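Local coordinates for protein aminotransferase, class I (Staphylococcus aureus, PDB 2O1B) that probably transfers amino groups between amino acids and 2-oxo acids, using bound pyridoxal-5'-phosphate, as an aspartate-type aminotransferase of class I, at residues S23-N28 with V150-G155; V123-C128 with L184-Y189. One frame throughout, in Å; residues are numbered along the deposited sequence.

Contact 1. Residues S23-N28 with V150-G155; sequences SNKLAN and VLLADG
Lys-25 reaches out from the short N-terminal helix 24-27 and forms a salt bridge with Asp-154 in the Schellman motif that ends helix 146-152. Its NZ lies 2.7 Å from Asp-154 OD1. The oxygen is met on its syn side, 19° out of the carboxylate plane. The two side chains cross at about a right angle. CG of the lysine stands anti to the backbone N (chi1 -153°), and the chain then bends at chi3 and chi4. This course carries the methylenes over the carbonyl end of the helix, with Lys-25 CD 3.5 Å from Leu-152 O and CE closer still, a tight fit. Apart from the salt bridge, Leu-26 CD1 and Leu-152 CD2 come only to 4.5 Å, a loose apolar contact. Leu-151 CD1 lies near the backbone oxygen of Asn-28.

Each partner sits at a helix end: Lys-25 in the first turn after the N-cap Ser-23, Asp-154 in the Schellman motif. Ser-23 OG accepts from Leu-26 N. The same OG is hydrogen-bonded to Thr-127 O of the second subunit, so this N-terminal piece lies at the dimer interface. Asp-154, with positive phi, is the C-prime residue. Its backbone N bonds to Leu-151 O. Val-150 O takes two donors from opposite faces of its plane: Ala-153 N at 3.1 Å and Gly-155 N at 2.9 Å.

Contact 2. Residues V123-C128 with L184-Y189; sequences VAVPTC and LIYLTY
Tyr-186 brings its hydroxyl end up to Pro-126, where helix 118-129 packs on strand 182-187 of the large mixed sheet. This is the central sheet of the pyridoxal-phosphate-binding domain of a class I aminotransferase. The axes of helix 123-128 and strand 184-187 run nearly antiparallel, at 166°, and approach to 10.4 Å.

The tyrosine and proline side chains cross at about a right angle. Pro-126 CG sits at the edge of the phenol ring, near its plane, and does not cover a face. Pro-126 CD is 3.3 Å from Tyr-186 OH, and Val-125 CB is 3.7 Å from the same oxygen. The hydroxyl is hydrogen-bonded to Leu-122 O, one residue before the helical segment. That bond holds the ring end against the helix. The ring also stacks with Tyr-146.

Leu-184, two residues back on the strand, supplies the second point of contact. Its CG is anti to the backbone N (chi1 -171°), which brings the branched end up to Val-125 and Pro-126. Leu-184 CD2 lies 4.0 Å from Pro-126 CG. The leucine side chain crosses that of Pro-126 at about a right angle and that of Val-125 obliquely.

The proline ring nitrogen has no hydrogen to give to the preceding turn, and the helix is kinked here. All four touching residues are buried. Further along 184-189, Thr-188 touches the bound pyridoxal-5'-phosphate. Val-125 and Leu-184 also both pack on Val-218 of strand 216-220, and Val-125 CG1 and Leu-184 CD2 approach to 3.8 Å.

Overall arrangement
From the N terminus, the chain starts with 23-28 and passes through 123-128 before reaching 150-155, where contact 1 closes a long loop. It then runs on through strand 156-161 to 184-189, where contact 2 closes a shorter one. The two loops therefore cross. Contact 1 ties the N-terminal helix to the end of helix 146-152; contact 2 ties helix 118-129 to the central sheet. Their centres are 15 Å apart, and they meet where Ala-153 packs on Pro-126 and Thr-127. Both also touch the second subunit, where 23-28 of one chain packs on 123-128 of the other.

Contact 1. Residues S23-N28 with V150-G155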
loop_
_atom_site.group_PDB
_atom_site.type_symbol
_atom_site.label_atom_id
_atom_site.label_comp_id
_atom_site.label_asym_id
_atom_site.label_seq_id
_atom_site.Cartn_x
_atom_site.Cartn_y
_atom_site.Cartn_z
ATOM N N SER A 23 12.785 14.063 -4.246
ATOM C CA SER A 23 13.517 13.358 -5.299
ATOM C C SER A 23 13.105 13.865 -6.676
ATOM O O SER A 23 11.958 14.275 -6.869
ATOM C CB SER A 23 13.253 11.858 -5.219
ATOM O OG SER A 23 11.938 11.569 -5.640
ATOM N N ASN A 24 14.038 13.825 -7.625
ATOM C CA ASN A 24 13.755 14.214 -9.010
ATOM C C ASN A 24 12.560 13.454 -9.574
ATOM O O ASN A 24 11.668 14.047 -10.182
ATOM C CB ASN A 24 14.988 14.007 -9.904
ATOM C CG ASN A 24 16.058 15.072 -9.693
ATOM O OD1 ASN A 24 15.890 15.997 -8.893
ATOM N ND2 ASN A 24 17.167 14.945 -10.418
ATOM N N LYS A 25 12.546 12.145 -9.339
ATOM C CA LYS A 25 11.509 11.241 -9.835
ATOM C C LYS A 25 10.109 11.681 -9.410
ATOM O O LYS A 25 9.171 11.653 -10.203
ATOM C CB LYS A 25 11.782 9.829 -9.306
ATOM C CG LYS A 25 11.252 8.695 -10.156
ATOM C CD LYS A 25 11.453 7.378 -9.429
ATOM C CE LYS A 25 12.081 6.333 -10.334
ATOM N NZ LYS A 25 13.538 6.556 -10.547
ATOM N N LEU A 26 9.984 12.090 -8.152
ATOM C CA LEU A 26 8.692 12.428 -7.577
ATOM C C LEU A 26 8.286 13.829 -8.011
ATOM O O LEU A 26 7.106 14.100 -8.237
ATOM C CB LEU A 26 8.758 12.311 -6.057
ATOM C CG LEU A 26 7.471 12.114 -5.253
ATOM C CD1 LEU A 26 6.635 10.955 -5.785
ATOM C CD2 LEU A 26 7.824 11.910 -3.785
ATOM N N ALA A 27 9.287 14.695 -8.156
ATOM C CA ALA A 27 9.105 16.066 -8.624
ATOM C C ALA A 27 8.465 16.120 -10.009
ATOM O O ALA A 27 7.695 17.038 -10.315
ATOM C CB ALA A 27 10.446 16.790 -8.641
ATOM N N ASN A 28 8.798 15.141 -10.847
ATOM C CA ASN A 28 8.234 15.046 -12.194
ATOM C C ASN A 28 6.724 14.855 -12.204
ATOM O O ASN A 28 6.057 15.290 -13.138
ATOM C CB ASN A 28 8.891 13.910 -12.980
ATOM C CG ASN A 28 10.028 14.388 -13.855
ATOM O OD1 ASN A 28 11.074 14.814 -13.363
ATOM N ND2 ASN A 28 9.828 14.320 -15.164
ATOM N N VAL A 150 3.949 4.937 -14.586
ATOM C CA VAL A 150 4.949 4.955 -15.665
ATOM C C VAL A 150 6.173 5.793 -15.259
ATOM O O VAL A 150 7.320 5.340 -15.391
ATOM C CB VAL A 150 4.355 5.460 -16.999
ATOM C CG1 VAL A 150 5.386 5.368 -18.096
ATOM C CG2 VAL A 150 3.109 4.650 -17.376
ATOM N N LEU A 151 5.926 6.998 -14.739
ATOM C CA LEU A 151 6.998 7.920 -14.342
ATOM C C LEU A 151 7.799 7.397 -13.163
ATOM O O LEU A 151 9.005 7.635 -13.071
ATOM C CB LEU A 151 6.446 9.322 -14.018
ATOM C CG LEU A 151 5.848 10.135 -15.163
ATOM C CD1 LEU A 151 5.327 11.471 -14.670
ATOM C CD2 LEU A 151 6.886 10.374 -16.288
ATOM N N LEU A 152 7.128 6.692 -12.256
ATOM C CA LEU A 152 7.807 6.103 -11.101
ATOM C C LEU A 152 8.772 4.999 -11.517
ATOM O O LEU A 152 9.686 4.670 -10.769
ATOM C CB LEU A 152 6.801 5.561 -10.080
ATOM C CG LEU A 152 6.161 6.626 -9.176
ATOM C CD1 LEU A 152 4.919 6.070 -8.437
ATOM C CD2 LEU A 152 7.186 7.205 -8.199
ATOM N N ALA A 153 8.545 4.435 -12.704
ATOM C CA ALA A 153 9.405 3.396 -13.278
ATOM C C ALA A 153 10.346 3.916 -14.373
ATOM O O ALA A 153 10.937 3.125 -15.111
ATOM C CB ALA A 153 8.541 2.266 -13.827
ATOM N N ASP A 154 10.483 5.238 -14.476
ATOM C CA ASP A 154 11.305 5.900 -15.508
ATOM C C ASP A 154 10.914 5.524 -16.941
ATOM O O ASP A 154 11.744 5.570 -17.860
ATOM C CB ASP A 154 12.802 5.649 -15.284
ATOM C CG ASP A 154 13.319 6.275 -13.997
ATOM O OD1 ASP A 154 13.494 5.531 -13.008
ATOM O OD2 ASP A 154 13.548 7.508 -13.977
ATOM N N GLY A 155 9.654 5.151 -17.138
ATOM C CA GLY A 155 9.162 4.838 -18.466
ATOM C C GLY A 155 8.780 6.100 -19.206
ATOM O O GLY A 155 8.768 7.189 -18.624
#

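Contact 2. Residues V123-C128 with L184-Y189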
loop_
_atom_site.group_PDB
_atom_site.type_symbol
_atom_site.label_atom_id
_atom_site.label_comp_id
_atom_site.label_asym_id
_atom_site.label_seq_id
_atom_site.Cartn_x
_atom_site.Cartn_y
_atom_site.Cartn_z
ATOM N N VAL A 123 -0.682 1.347 -10.395
ATOM C CA VAL A 123 0.505 2.227 -10.452
ATOM C C VAL A 123 1.822 1.447 -10.242
ATOM O O VAL A 123 2.895 1.925 -10.607
ATOM C CB VAL A 123 0.398 3.515 -9.539
ATOM C CG1 VAL A 123 -0.918 4.280 -9.767
ATOM C CG2 VAL A 123 0.542 3.182 -8.105
ATOM N N ALA A 124 1.730 0.236 -9.689
ATOM C CA ALA A 124 2.905 -0.625 -9.462
ATOM C C ALA A 124 3.395 -1.348 -10.722
ATOM O O ALA A 124 4.607 -1.584 -10.874
ATOM C CB ALA A 124 2.633 -1.625 -8.329
ATOM N N VAL A 125 2.470 -1.658 -11.637
ATOM C CA VAL A 125 2.770 -2.497 -12.805
ATOM C C VAL A 125 4.025 -2.073 -13.569
ATOM O O VAL A 125 4.857 -2.923 -13.866
ATOM C CB VAL A 125 1.568 -2.653 -13.813
ATOM C CG1 VAL A 125 2.013 -3.434 -15.040
ATOM C CG2 VAL A 125 0.377 -3.373 -13.171
ATOM N N PRO A 126 4.168 -0.776 -13.918
ATOM C CA PRO A 126 5.380 -0.465 -14.697
ATOM C C PRO A 126 6.678 -0.761 -13.954
ATOM O O PRO A 126 7.640 -1.246 -14.563
ATOM C CB PRO A 126 5.235 1.028 -14.970
ATOM C CG PRO A 126 3.729 1.274 -14.880
ATOM C CD PRO A 126 3.325 0.422 -13.743
ATOM N N THR A 127 6.720 -0.460 -12.658
ATOM C CA THR A 127 7.909 -0.729 -11.843
ATOM C C THR A 127 8.276 -2.212 -11.921
ATOM O O THR A 127 9.467 -2.566 -11.991
ATOM C CB THR A 127 7.704 -0.279 -10.362
ATOM O OG1 THR A 127 7.832 1.145 -10.281
ATOM C CG2 THR A 127 8.732 -0.903 -9.427
ATOM N N CYS A 128 7.236 -3.051 -11.937
ATOM C CA CYS A 128 7.371 -4.505 -11.997
ATOM C C CYS A 128 7.732 -5.078 -13.356
ATOM O O CYS A 128 8.344 -6.142 -13.420
ATOM C CB CYS A 128 6.087 -5.166 -11.531
ATOM S SG CYS A 128 5.698 -4.753 -9.853
ATOM N N LEU A 184 4.395 -1.761 -22.608
ATOM C CA LEU A 184 3.177 -1.855 -21.822
ATOM C C LEU A 184 2.084 -0.944 -22.379
ATOM O O LEU A 184 2.362 0.164 -22.864
ATOM C CB LEU A 184 3.464 -1.513 -20.353
ATOM C CG LEU A 184 2.372 -1.739 -19.302
ATOM C CD1 LEU A 184 2.039 -3.222 -19.124
ATOM C CD2 LEU A 184 2.825 -1.150 -17.991
ATOM N N ILE A 185 0.848 -1.435 -22.304
ATOM C CA ILE A 185 -0.342 -0.711 -22.737
ATOM C C ILE A 185 -1.449 -0.828 -21.695
ATOM O O ILE A 185 -1.817 -1.927 -21.292
ATOM C CB ILE A 185 -0.875 -1.260 -24.078
ATOM C CG1 ILE A 185 0.209 -1.165 -25.157
ATOM C CG2 ILE A 185 -2.136 -0.506 -24.517
ATOM C CD1 ILE A 185 -0.218 -1.707 -26.488
ATOM N N TYR A 186 -1.981 0.309 -21.262
ATOM C CA TYR A 186 -3.178 0.288 -20.426
ATOM C C TYR A 186 -4.418 0.382 -21.287
ATOM O O TYR A 186 -4.471 1.171 -22.243
ATOM C CB TYR A 186 -3.176 1.431 -19.421
ATOM C CG TYR A 186 -2.250 1.217 -18.268
ATOM C CD1 TYR A 186 -0.876 1.301 -18.431
ATOM C CD2 TYR A 186 -2.747 0.932 -16.997
ATOM C CE1 TYR A 186 -0.013 1.105 -17.362
ATOM C CE2 TYR A 186 -1.888 0.747 -15.921
ATOM C CZ TYR A 186 -0.527 0.832 -16.112
ATOM O OH TYR A 186 0.333 0.650 -15.041
ATOM N N LEU A 187 -5.411 -0.429 -20.942
ATOM C CA LEU A 187 -6.717 -0.345 -21.564
ATOM C C LEU A 187 -7.726 -0.292 -20.434
ATOM O O LEU A 187 -7.469 -0.814 -19.357
ATOM C CB LEU A 187 -6.972 -1.547 -22.482
ATOM C CG LEU A 187 -6.101 -1.618 -23.756
ATOM C CD1 LEU A 187 -6.378 -2.868 -24.558
ATOM C CD2 LEU A 187 -6.275 -0.365 -24.636
ATOM N N THR A 188 -8.858 0.355 -20.685
ATOM C CA THR A 188 -9.879 0.581 -19.665
ATOM C C THR A 188 -11.248 0.569 -20.328
ATOM O O THR A 188 -11.618 1.535 -20.995
ATOM C CB THR A 188 -9.688 1.969 -18.989
ATOM O OG1 THR A 188 -8.291 2.253 -18.817
ATOM C CG2 THR A 188 -10.404 2.029 -17.651
ATOM N N TYR A 189 -11.975 -0.535 -20.158
ATOM C CA TYR A 189 -13.343 -0.694 -20.637
ATOM C C TYR A 189 -14.190 -1.415 -19.585
ATOM O O TYR A 189 -13.907 -2.556 -19.228
ATOM C CB TYR A 189 -13.397 -1.415 -21.997
ATOM C CG TYR A 189 -12.667 -0.620 -23.053
ATOM C CD1 TYR A 189 -11.346 -0.911 -23.383
ATOM C CD2 TYR A 189 -13.277 0.479 -23.665
ATOM C CE1 TYR A 189 -10.655 -0.149 -24.334
ATOM C CE2 TYR A 189 -12.602 1.251 -24.591
ATOM C CZ TYR A 189 -11.296 0.930 -24.927
ATOM O OH TYR A 189 -10.643 1.696 -25.852
#